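Enoyl-CoA hydratase/carnithine racemase from Thermus thermophilus probably isomerises CoA thioesters in phenylacetic acid catabolism, as the oxepin-CoA-forming isomerase PaaG of the crotonase family. Local coordinates of one contact, PDB 6SL9 (chain A, 1.27 Å), residues R59-G64 and V100-V105, beside the matching contact of the related enoyl-CoA hydratase subunit II from Geobacillus kaustophilus, PDB 2EJ5 (chain B, 2.00 Å), residues R58-G63 and A99-A104. Structure 2 is superposed on structure 1 by the backbone atoms of these residues (RMSD 0.43 Å); each is numbered along its deposited sequence.

Structure 1 (6SL9).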
loop_
_atom_site.group_PDB
_atom_site.type_symbol
_atom_site.label_atom_id
_atom_site.label_comp_id
_atom_site.label_asym_id
_atom_site.label_seq_id
_atom_site.Cartn_x
_atom_site.Cartn_y
_atom_site.Cartn_z
ATOM N N ARG A 59 27.693 -11.062 14.363
ATOM C CA ARG A 59 27.524 -11.109 12.909
ATOM C C ARG A 59 26.068 -10.911 12.499
ATOM O O ARG A 59 25.829 -10.617 11.329
ATOM C CB ARG A 59 28.099 -12.389 12.316
ATOM C CG ARG A 59 27.234 -13.642 12.376
ATOM C CD ARG A 59 27.922 -14.827 11.706
ATOM N NE ARG A 59 27.196 -16.088 11.827
ATOM C CZ ARG A 59 26.179 -16.449 11.035
ATOM N NH1 ARG A 59 25.793 -15.653 10.046
ATOM N NH2 ARG A 59 25.550 -17.600 11.248
ATOM N N ALA A 60 25.097 -11.150 13.389
ATOM C CA ALA A 60 23.665 -11.020 13.089
ATOM C C ALA A 60 23.068 -9.764 13.687
ATOM O O ALA A 60 23.509 -9.276 14.724
ATOM C CB ALA A 60 22.943 -12.205 13.629
ATOM N N PHE A 61 22.000 -9.311 13.051
ATOM C CA PHE A 61 21.041 -8.413 13.725
ATOM C C PHE A 61 20.223 -9.294 14.677
ATOM O O PHE A 61 20.401 -9.173 15.883
ATOM C CB PHE A 61 20.168 -7.625 12.723
ATOM C CG PHE A 61 19.141 -6.762 13.415
ATOM C CD1 PHE A 61 19.505 -5.550 13.954
ATOM C CD2 PHE A 61 17.833 -7.185 13.577
ATOM C CE1 PHE A 61 18.583 -4.742 14.577
ATOM C CE2 PHE A 61 16.910 -6.404 14.220
ATOM C CZ PHE A 61 17.295 -5.189 14.729
ATOM N N SER A 62 19.402 -10.196 14.147
ATOM C CA SER A 62 18.794 -11.275 14.949
ATOM C C SER A 62 18.260 -12.335 14.024
ATOM O O SER A 62 17.530 -12.030 13.081
ATOM C CB SER A 62 17.657 -10.766 15.803
ATOM O OG SER A 62 16.966 -11.836 16.421
ATOM N N ALA A 63 18.571 -13.572 14.381
ATOM C CA ALA A 63 18.040 -14.751 13.648
ATOM C C ALA A 63 16.597 -15.131 14.034
ATOM O O ALA A 63 16.056 -16.066 13.462
ATOM C CB ALA A 63 18.967 -15.941 13.838
ATOM N N GLY A 64 15.979 -14.359 14.915
ATOM C CA GLY A 64 14.582 -14.600 15.293
ATOM C C GLY A 64 14.488 -15.512 16.481
ATOM O O GLY A 64 15.412 -15.639 17.275
ATOM N N VAL A 100 16.971 2.005 13.083
ATOM C CA VAL A 100 17.490 0.609 13.176
ATOM C C VAL A 100 18.700 0.496 12.263
ATOM O O VAL A 100 18.605 0.942 11.107
ATOM C CB VAL A 100 16.385 -0.390 12.829
ATOM C CG1 VAL A 100 16.958 -1.777 12.570
ATOM C CG2 VAL A 100 15.373 -0.450 13.935
ATOM N N ALA A 101 19.756 -0.127 12.747
ATOM C CA ALA A 101 20.987 -0.407 11.984
ATOM C C ALA A 101 21.104 -1.924 11.873
ATOM O O ALA A 101 21.454 -2.611 12.838
ATOM C CB ALA A 101 22.166 0.204 12.656
ATOM N N VAL A 102 20.776 -2.453 10.689
ATOM C CA VAL A 102 20.770 -3.905 10.428
ATOM C C VAL A 102 22.185 -4.347 10.015
ATOM O O VAL A 102 22.601 -4.126 8.885
ATOM C CB VAL A 102 19.706 -4.332 9.426
ATOM C CG1 VAL A 102 19.646 -5.838 9.331
ATOM C CG2 VAL A 102 18.325 -3.804 9.805
ATOM N N ASN A 103 22.926 -4.892 10.979
ATOM C CA ASN A 103 24.346 -5.226 10.835
ATOM C C ASN A 103 24.591 -6.589 10.235
ATOM O O ASN A 103 25.726 -6.872 9.836
ATOM C CB ASN A 103 25.037 -5.108 12.188
ATOM C CG ASN A 103 24.398 -6.011 13.211
ATOM O OD1 ASN A 103 23.247 -5.785 13.604
ATOM N ND2 ASN A 103 25.113 -7.079 13.580
ATOM N N GLY A 104 23.580 -7.422 10.135
ATOM C CA GLY A 104 23.732 -8.791 9.612
ATOM C C GLY A 104 22.375 -9.412 9.399
ATOM O O GLY A 104 21.404 -8.722 9.116
ATOM N N VAL A 105 22.295 -10.712 9.515
ATOM C CA VAL A 105 21.043 -11.396 9.170
ATOM C C VAL A 105 19.956 -10.879 10.117
ATOM O O VAL A 105 20.110 -10.775 11.363
ATOM C CB VAL A 105 21.133 -12.917 9.240
ATOM C CG1 VAL A 105 21.582 -13.423 10.565
ATOM C CG2 VAL A 105 19.823 -13.548 8.855
HETATM O O HOH W 1 24.816 -12.288 9.367
#

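Structure 2 (2EJ5).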
loop_
_atom_site.group_PDB
_atom_site.type_symbol
_atom_site.label_atom_id
_atom_site.label_comp_id
_atom_site.label_asym_id
_atom_site.label_seq_id
_atom_site.Cartn_x
_atom_site.Cartn_y
_atom_site.Cartn_z
ATOM N N ARG B 58 27.951 -10.960 14.325
ATOM C CA ARG B 58 27.749 -11.010 12.890
ATOM C C ARG B 58 26.306 -10.735 12.434
ATOM O O ARG B 58 26.111 -10.240 11.330
ATOM C CB ARG B 58 28.149 -12.376 12.324
ATOM C CG ARG B 58 29.578 -12.752 12.572
ATOM C CD ARG B 58 30.111 -13.688 11.518
ATOM N NE ARG B 58 31.562 -13.858 11.672
ATOM C CZ ARG B 58 32.142 -14.694 12.540
ATOM N NH1 ARG B 58 31.402 -15.459 13.340
ATOM N NH2 ARG B 58 33.468 -14.769 12.608
ATOM N N ALA B 59 25.314 -11.102 13.242
ATOM C CA ALA B 59 23.912 -10.989 12.809
ATOM C C ALA B 59 23.180 -9.836 13.493
ATOM O O ALA B 59 23.622 -9.379 14.559
ATOM C CB ALA B 59 23.180 -12.312 13.051
ATOM N N PHE B 60 22.064 -9.374 12.891
ATOM C CA PHE B 60 21.171 -8.437 13.575
ATOM C C PHE B 60 20.321 -9.236 14.611
ATOM O O PHE B 60 20.425 -9.018 15.831
ATOM C CB PHE B 60 20.321 -7.646 12.545
ATOM C CG PHE B 60 19.233 -6.777 13.149
ATOM C CD1 PHE B 60 19.532 -5.515 13.691
ATOM C CD2 PHE B 60 17.894 -7.213 13.162
ATOM C CE1 PHE B 60 18.535 -4.700 14.242
ATOM C CE2 PHE B 60 16.887 -6.407 13.697
ATOM C CZ PHE B 60 17.200 -5.117 14.235
ATOM N N CYS B 61 19.519 -10.171 14.113
ATOM C CA CYS B 61 18.601 -10.989 14.942
ATOM C C CYS B 61 18.000 -12.122 14.115
ATOM O O CYS B 61 17.289 -11.875 13.107
ATOM C CB CYS B 61 17.504 -10.124 15.554
ATOM S SG CYS B 61 16.303 -11.023 16.634
ATOM N N ALA B 62 18.281 -13.368 14.512
ATOM C CA ALA B 62 17.781 -14.513 13.769
ATOM C C ALA B 62 16.319 -14.885 14.126
ATOM O O ALA B 62 15.806 -15.889 13.632
ATOM C CB ALA B 62 18.717 -15.716 13.919
ATOM N N GLY B 63 15.682 -14.090 14.981
ATOM C CA GLY B 63 14.288 -14.290 15.409
ATOM C C GLY B 63 14.127 -15.201 16.626
ATOM O O GLY B 63 14.871 -15.090 17.579
ATOM N N ALA B 99 16.664 0.993 13.114
ATOM C CA ALA B 99 17.189 -0.386 13.059
ATOM C C ALA B 99 18.502 -0.332 12.282
ATOM O O ALA B 99 18.499 -0.037 11.094
ATOM C CB ALA B 99 16.215 -1.306 12.376
ATOM N N ALA B 100 19.617 -0.509 12.989
ATOM C CA ALA B 100 20.922 -0.628 12.377
ATOM C C ALA B 100 21.199 -2.115 12.098
ATOM O O ALA B 100 21.725 -2.848 12.968
ATOM C CB ALA B 100 21.997 -0.033 13.305
ATOM N N VAL B 101 20.796 -2.576 10.915
ATOM C CA VAL B 101 20.788 -3.998 10.602
ATOM C C VAL B 101 22.206 -4.373 10.123
ATOM O O VAL B 101 22.532 -4.223 8.948
ATOM C CB VAL B 101 19.695 -4.353 9.522
ATOM C CG1 VAL B 101 19.654 -5.904 9.264
ATOM C CG2 VAL B 101 18.327 -3.816 9.959
ATOM N N ASN B 102 23.038 -4.802 11.068
ATOM C CA ASN B 102 24.466 -5.110 10.835
ATOM C C ASN B 102 24.750 -6.419 10.102
ATOM O O ASN B 102 25.830 -6.587 9.522
ATOM C CB ASN B 102 25.231 -5.124 12.165
ATOM C CG ASN B 102 24.593 -6.024 13.200
ATOM O OD1 ASN B 102 23.472 -5.764 13.658
ATOM N ND2 ASN B 102 25.324 -7.074 13.618
ATOM N N GLY B 103 23.784 -7.338 10.117
ATOM C CA GLY B 103 23.936 -8.607 9.412
ATOM C C GLY B 103 22.551 -9.225 9.246
ATOM O O GLY B 103 21.572 -8.496 9.090
ATOM N N ALA B 104 22.475 -10.554 9.280
ATOM C CA ALA B 104 21.232 -11.273 9.053
ATOM C C ALA B 104 20.098 -10.910 9.994
ATOM O O ALA B 104 20.250 -10.957 11.221
ATOM C CB ALA B 104 21.478 -12.774 9.079
HETATM O O HOH W 2 24.800 -12.088 9.527
#

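Structure 1 (6SL9)
Phe61 lies across Val100 and Val102, where the loop after strand 51-56 folds over the end of the adjacent parallel strand 98-102 of the crotonase-fold sheet. With CG anti to the backbone N (chi1 177°), its ring reaches back along the strand: CE1 meets CG1 of Val100 at 3.9 Å, and Phe61 CB rests on Val102 CG1. These branched apolar side chains suit a buried place, which Ala114 of helix 109-115 also borders. Asn103 OD1 lies at the ring's edge and accepts from Gly56 N, while Asn103 ND2 donates to Ala60 O (3.0 Å); an amide can do both. A CB on Gly104 would run into Arg59 O. Ala60 CB meets Val105 CG1 at 3.6 Å, and Val105 O accepts from Ser62 N (2.9 Å). Ser62 OG accepts from Gly64 N and donates to Asn26 O. A water links Arg59 O to Val105 N.

Structure 2 (2EJ5)
The ring of Phe60 extends along strand 97-101, its CG anti to the backbone N (chi1 172°). Its CZ meets the small Ala99 at CB, 4.4 Å away, and Phe60 CB rests on Val101 CG1 at 3.8 Å; the compact apolar groups suit this buried place. At the ring's edge is Asn102 OD1, which accepts from Gly55 N, while Asn102 ND2 donates to Ala59 O (3.0 Å) in a weak bond. An amide serves well here because one end can accept and the other donate. On Gly103 a CB would collide with Arg58 O. Ala59 CB stands 4.3 Å from Ala104 CB, a light methyl-to-methyl touch, and Ala104 O accepts from Cys61 N (3.1 Å). Cys61 SG accepts from Gly63 N at 3.5 Å. A water bridges Arg58 O and Ala104 N.

Comparison
The largest backbone shift accompanies the exchange of Val100(A) for Ala99(B), whose CA atoms stand 1.0 Å apart after superposition. CG1 and CG2 of Val100(A) have no counterpart in the side chain of Ala99(B). Phe61(A) and Phe60(B) nevertheless keep their position, and the touch is kept: CE1 of Phe61(A) meets CG1 of Val100(A) at 3.9 Å, and in structure 2 the contact falls to CB alone, with CZ of Phe60(B) 4.4 Å from CB of Ala99(B). This residue thus probably offers the ring less apolar contact, while Val102(A) and Asn103(A) stay in place with their counterparts.

At Val105(A), Ala104(B) again lacks both branches, although the CB atoms coincide. Ala60(A) CB packs on Val105(A) CG1 at 3.6 Å, and the touch is kept by Ala59(B) CB and Ala104(B) CB at 4.3 Å, so this apolar packing probably becomes looser. The backbone bond is kept here, Ser62(A) N to Val105(A) O and Cys61(B) N to Ala104(B) O, and a water occupies the same place in both.

Ser62(A) gives way to Cys61(B), with OG and SG 1.1 Å apart after superposition and the link to the N of Gly64(A) or Gly63(B) kept.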